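Particle-associated lyase (Acinetobacter bacteriophage AP22, PDB 4Y9V) degrades the capsular polysaccharide of Acinetobacter baumannii as a lyase, forming the phage tailspike that binds the host capsule. Local coordinates at the interface of chains A and B. Coordinates in Å, arbitrary orientation; residue numbers count along the deposited sequence, not the author numbering. Chains: chain A/B, Particle-associated lyase.

Contact 1 and contact 2 lie about 51 Å apart, measured between the centres of their C-alpha atoms, and share no residue or secondary-structure element. Contact 1 sets A:Asn24 to A:Ala26, at the start of the 3-10 helix 26-28, against the stretch of chain B just after the same helix, with backbone hydrogen bonds between them. Contact 2 lies midway along the pectin lyase-like body, among strands 288-291 and 318-321 and the turn after strand 343-346, and relies largely on rings packed across the boundary. Together they show chains A and B held side by side at well-separated points along the long axis of the three-chain tailspike.

Contact 1: the interface of chains A and B. Residues chain A 24-26; chain B 29-31, 37.
A:Asn24, A:Ser25 and A:Ala26 run alongside B:Ile29 and B:Leu30 in a short parallel beta bridge, a backbone-led interface that ties together the N-terminal segments of neighbouring subunits in the three-chain tailspike. The bridge pairs A:Ser25 with B:Leu30, and both polar backbone atoms of the leucine are used. Its amide N donates to the carbonyl O of A:Asn24, a poorly ordered residue, at 2.8 Å, with the donor in the carbonyl plane and a C=O...N angle of 159°. Its own carbonyl O then receives the amide N of A:Ala26 at 2.9 Å. This second bond is straight at the hydrogen (164°), although the donor stands well above the plane of the accepting carbonyl. Because main-chain atoms make both links, they set the register of the two segments largely through the main chain.

Side chains fill in around this frame. B:Ile29 turns its CG2 branch anti to the backbone N, which lays that methyl against A:Ala26, 3.6 Å from CA. The other branch runs toward A:Asn24, crossing its side chain at about a right angle, but given the poor order of that asparagine the contact is uncertain. A:Ala26 CB lies 3.6 Å from the carbonyl O of B:Leu30, so the small methyl packs beside the oxygen that the alanine amide grips.

Water extends the pairing. A:Ser25 holds its hydroxyl anti to the backbone N (chi1 174°), and OG meets water 1 at 3.0 Å. Water 1 in turn lies 2.8 Å from B:Leu30 O, giving that carbonyl a second polar partner besides the amide of A:Ala26.

Contact 2: the interface of chains A and B. Residues chain A 291-292, 321, 347; chain B 289, 291, 319.
A:Phe291 and B:Phe291, the same residue in two subunits, meet edge to face, with ring centroids 5.5 Å apart and planes at 76°. A:Phe291 turns its CD1 edge to the CD1-CE1 rim of the B:Phe291 face, while the side-chain CB of A:Phe291 sits over the centre of that face in a CH-pi contact, 3.9 Å from the centroid. B:Tyr319 also packs on A:His347: its CE1 lies over one face of the imidazole, toward the rim, 3.5 Å from CG. With CG anti to the backbone N (chi1 180°), B:Tyr319 extends across to the histidine, and the two side chains cross at about a right angle.

Closer to the backbone, A:Gly292 CA packs against B:Phe291 CE2 at 3.7 Å and also meets the side-chain carbonyl of B:Asn289.

The polar contribution centres on A:Ser321. OG approaches the edge of the B:Phe291 ring in its plane, 3.6 Å from CE1, and bonds water 2 at 2.6 Å. From that water to the phenol OH of B:Tyr319 is a long leg of 3.3 Å, which makes the water-mediated link on this side a weak one at most.

In the right-handed parallel beta-helix of the pectin lyase-like body, the phenylalanines close strand 288-291 in each chain, A:Ser321 and B:Tyr319 belong to strand 318-321, and A:His347 occupies the turn between strands 343-346 and 349-351.

Contact 1: the interface of chains A and B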
ATOM      1  N   ASN A  24     -36.893  49.998  22.448  1.00 29.45           N
ATOM      2  CA  ASN A  24     -36.700  48.646  22.823  1.00 19.82           C
ATOM      3  C   ASN A  24     -36.182  47.799  21.661  1.00 13.38           C
ATOM      4  O   ASN A  24     -36.185  46.573  21.801  1.00 20.53           O
ATOM      5  CB  ASN A  24     -37.932  47.930  23.407  1.00 31.45           C
ATOM      6  CG  ASN A  24     -37.911  48.385  24.878  1.00 39.75           C
ATOM      7  OD1 ASN A  24     -37.331  47.722  25.751  1.00 51.88           O
ATOM      8  ND2 ASN A  24     -38.510  49.558  25.047  1.00 50.47           N
ATOM      9  N   SER A  25     -35.695  48.396  20.624  1.00 12.74           N
ATOM     10  CA  SER A  25     -35.087  47.699  19.506  0.66 11.13           C
ATOM     11  C   SER A  25     -33.640  47.346  19.802  1.00  9.44           C
ATOM     12  O   SER A  25     -32.948  48.125  20.446  1.00 10.84           O
ATOM     13  CB  SER A  25     -35.167  48.690  18.356  0.66 12.17           C
ATOM     14  OG  SER A  25     -34.466  48.139  17.247  0.66 11.38           O
ATOM     15  N   ALA A  26     -33.165  46.241  19.263  1.00  9.17           N
ATOM     16  CA  ALA A  26     -31.740  45.915  19.340  1.00  7.98           C
ATOM     17  C   ALA A  26     -30.895  46.999  18.670  1.00  8.51           C
ATOM     18  O   ALA A  26     -29.740  47.224  19.053  1.00  9.56           O
ATOM     19  CB  ALA A  26     -31.448  44.556  18.738  1.00  9.12           C
TER
ATOM     20  N   ILE B  29     -35.890  43.467  24.617  1.00 10.18           N
ATOM     21  CA  ILE B  29     -35.209  44.018  23.431  1.00 10.47           C
ATOM     22  C   ILE B  29     -35.613  43.191  22.231  1.00 10.06           C
ATOM     23  O   ILE B  29     -35.585  41.961  22.318  1.00 11.78           O
ATOM     24  CB  ILE B  29     -33.704  44.027  23.650  1.00 10.53           C
ATOM     25  CG1 ILE B  29     -33.312  44.834  24.906  1.00 11.38           C
ATOM     26  CG2 ILE B  29     -32.975  44.508  22.427  1.00 11.67           C
ATOM     27  CD1 ILE B  29     -33.828  46.259  24.981  1.00 14.24           C
ATOM     28  N   LEU B  30     -35.986  43.869  21.139  0.55  9.40           N
ATOM     29  CA  LEU B  30     -36.512  43.187  19.966  0.55  8.37           C
ATOM     30  C   LEU B  30     -35.492  43.160  18.827  0.55  7.52           C
ATOM     31  O   LEU B  30     -35.056  44.212  18.395  0.55  7.82           O
ATOM     32  CB  LEU B  30     -37.793  43.953  19.593  0.55 11.68           C
ATOM     33  CG  LEU B  30     -38.684  43.333  18.539  0.55 13.26           C
ATOM     34  CD1 LEU B  30     -39.088  41.918  18.932  0.55 13.36           C
ATOM     35  CD2 LEU B  30     -39.910  44.231  18.331  0.55 17.78           C
ATOM     36  N   ASP B  31     -35.110  41.955  18.381  1.00  8.16           N
ATOM     37  CA  ASP B  31     -34.339  41.817  17.169  1.00  7.76           C
ATOM     38  C   ASP B  31     -35.224  42.176  15.972  1.00  7.07           C
ATOM     39  O   ASP B  31     -36.440  42.004  16.050  1.00  8.01           O
ATOM     40  CB  ASP B  31     -33.824  40.378  17.084  1.00  8.37           C
ATOM     41  CG  ASP B  31     -32.971  40.105  15.846  1.00  8.02           C
ATOM     42  OD1 ASP B  31     -31.776  40.428  15.860  1.00  9.03           O
ATOM     43  OD2 ASP B  31     -33.554  39.512  14.862  1.00  9.40           O
ATOM     44  N   GLN B  37     -34.105  39.643  22.121  1.00  7.37           N
ATOM     45  CA  GLN B  37     -32.665  39.428  22.275  1.00  7.48           C
ATOM     46  C   GLN B  37     -32.404  38.206  23.143  1.00  6.73           C
ATOM     47  O   GLN B  37     -31.403  37.504  22.915  1.00  7.37           O
ATOM     48  CB  GLN B  37     -32.013  40.683  22.881  1.00  7.94           C
ATOM     49  CG  GLN B  37     -30.517  40.551  22.966  1.00  7.62           C
ATOM     50  CD  GLN B  37     -29.925  40.478  21.567  1.00  7.32           C
ATOM     51  OE1 GLN B  37     -30.267  41.295  20.699  1.00  8.38           O
ATOM     52  NE2 GLN B  37     -29.010  39.529  21.329  1.00  8.19           N
TER
HETATM   53  O   HOH W   1     -36.122  45.807  16.298  1.00 14.90           O

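Contact 2: the interface of chains A and B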
ATOM      1  N   PHE A 291     -10.647   7.910   2.158  1.00  6.77           N
ATOM      2  CA  PHE A 291      -9.739   7.350   3.155  1.00  7.17           C
ATOM      3  C   PHE A 291     -10.566   6.909   4.364  1.00  7.03           C
ATOM      4  O   PHE A 291     -10.634   7.597   5.387  1.00  8.07           O
ATOM      5  CB  PHE A 291      -8.646   8.331   3.528  1.00  7.90           C
ATOM      6  CG  PHE A 291      -7.594   8.625   2.496  1.00  8.71           C
ATOM      7  CD1 PHE A 291      -6.514   7.773   2.340  1.00 10.81           C
ATOM      8  CD2 PHE A 291      -7.620   9.696   1.617  1.00 10.34           C
ATOM      9  CE1 PHE A 291      -5.553   7.974   1.456  1.00 13.11           C
ATOM     10  CE2 PHE A 291      -6.606   9.908   0.716  1.00 12.77           C
ATOM     11  CZ  PHE A 291      -5.568   8.996   0.602  1.00 14.42           C
ATOM     12  N   GLY A 292     -11.150   5.756   4.256  1.00  9.48           N
ATOM     13  CA  GLY A 292     -11.793   5.060   5.296  1.00  8.57           C
ATOM     14  C   GLY A 292     -13.295   5.313   5.395  1.00  8.36           C
ATOM     15  O   GLY A 292     -13.763   6.447   5.369  1.00  9.39           O
ATOM     16  N   SER A 321      -9.633   3.646   0.144  0.66  5.89           N
ATOM     17  CA  SER A 321      -8.801   2.950   1.075  0.66  6.21           C
ATOM     18  C   SER A 321      -9.524   2.628   2.355  0.66  5.95           C
ATOM     19  O   SER A 321     -10.201   3.470   2.968  0.66  8.64           O
ATOM     20  CB  SER A 321      -7.582   3.807   1.425  0.66  7.64           C
ATOM     21  OG  SER A 321      -6.782   3.220   2.421  0.66 11.55           O
ATOM     22  N   HIS A 347      -7.043  -2.164   0.432  1.00  4.68           N
ATOM     23  CA  HIS A 347      -7.392  -2.450   1.839  1.00  5.17           C
ATOM     24  C   HIS A 347      -8.880  -2.252   2.074  1.00  5.15           C
ATOM     25  O   HIS A 347      -9.303  -1.778   3.136  1.00  6.80           O
ATOM     26  CB  HIS A 347      -6.499  -1.662   2.820  1.00  6.43           C
ATOM     27  CG  HIS A 347      -5.124  -2.289   2.975  1.00  7.52           C
ATOM     28  ND1 HIS A 347      -3.930  -1.932   2.462  1.00 10.47           N
ATOM     29  CD2 HIS A 347      -4.891  -3.424   3.682  1.00  7.89           C
ATOM     30  CE1 HIS A 347      -2.985  -2.820   2.897  1.00  9.05           C
ATOM     31  NE2 HIS A 347      -3.573  -3.721   3.610  1.00 11.59           N
TER
ATOM     32  N   ASN B 289     -10.170   3.012  10.926  0.52  7.24           N
ATOM     33  CA  ASN B 289      -8.940   3.439  10.360  0.52  6.16           C
ATOM     34  C   ASN B 289      -8.295   4.529  11.227  0.52  5.96           C
ATOM     35  O   ASN B 289      -8.986   5.297  11.921  0.52  7.88           O
ATOM     36  CB  ASN B 289      -9.155   3.986   8.972  0.52  7.01           C
ATOM     37  CG  ASN B 289      -9.945   3.029   8.097  0.52  7.43           C
ATOM     38  OD1 ASN B 289     -11.169   3.279   7.852  0.52  9.67           O
ATOM     39  ND2 ASN B 289      -9.337   2.041   7.606  0.52  7.16           N
ATOM     40  N   PHE B 291      -5.485   7.124   9.988  1.00  6.77           N
ATOM     41  CA  PHE B 291      -4.723   7.630   8.850  1.00  7.17           C
ATOM     42  C   PHE B 291      -3.810   8.753   9.343  1.00  7.03           C
ATOM     43  O   PHE B 291      -4.099   9.942   9.176  1.00  8.07           O
ATOM     44  CB  PHE B 291      -5.634   8.075   7.724  1.00  7.90           C
ATOM     45  CG  PHE B 291      -6.374   7.010   6.964  1.00  8.71           C
ATOM     46  CD1 PHE B 291      -5.750   6.328   5.935  1.00 10.81           C
ATOM     47  CD2 PHE B 291      -7.670   6.600   7.233  1.00 10.34           C
ATOM     48  CE1 PHE B 291      -6.344   5.384   5.226  1.00 13.11           C
ATOM     49  CE2 PHE B 291      -8.285   5.632   6.476  1.00 12.77           C
ATOM     50  CZ  PHE B 291      -7.587   4.976   5.476  1.00 14.42           C
ATOM     51  N   TYR B 319      -7.264  -0.701  10.094  0.51  5.70           N
ATOM     52  CA  TYR B 319      -6.245  -0.241   9.166  0.51  5.42           C
ATOM     53  C   TYR B 319      -5.578   1.013   9.747  0.51  5.45           C
ATOM     54  O   TYR B 319      -6.218   2.061   9.792  0.51  6.39           O
ATOM     55  CB  TYR B 319      -6.881  -0.015   7.786  0.51  6.64           C
ATOM     56  CG  TYR B 319      -5.860   0.470   6.775  0.51  6.55           C
ATOM     57  CD1 TYR B 319      -4.915  -0.401   6.263  0.51  6.52           C
ATOM     58  CD2 TYR B 319      -5.735   1.774   6.357  0.51  8.52           C
ATOM     59  CE1 TYR B 319      -3.944  -0.033   5.370  0.51  7.23           C
ATOM     60  CE2 TYR B 319      -4.769   2.138   5.468  0.51  8.91           C
ATOM     61  CZ  TYR B 319      -3.847   1.231   4.957  0.51  7.88           C
ATOM     62  OH  TYR B 319      -2.913   1.648   4.046  0.51  9.78           O
TER
HETATM   63  O   HOH W   2      -4.299   4.010   2.283  1.00 29.97           O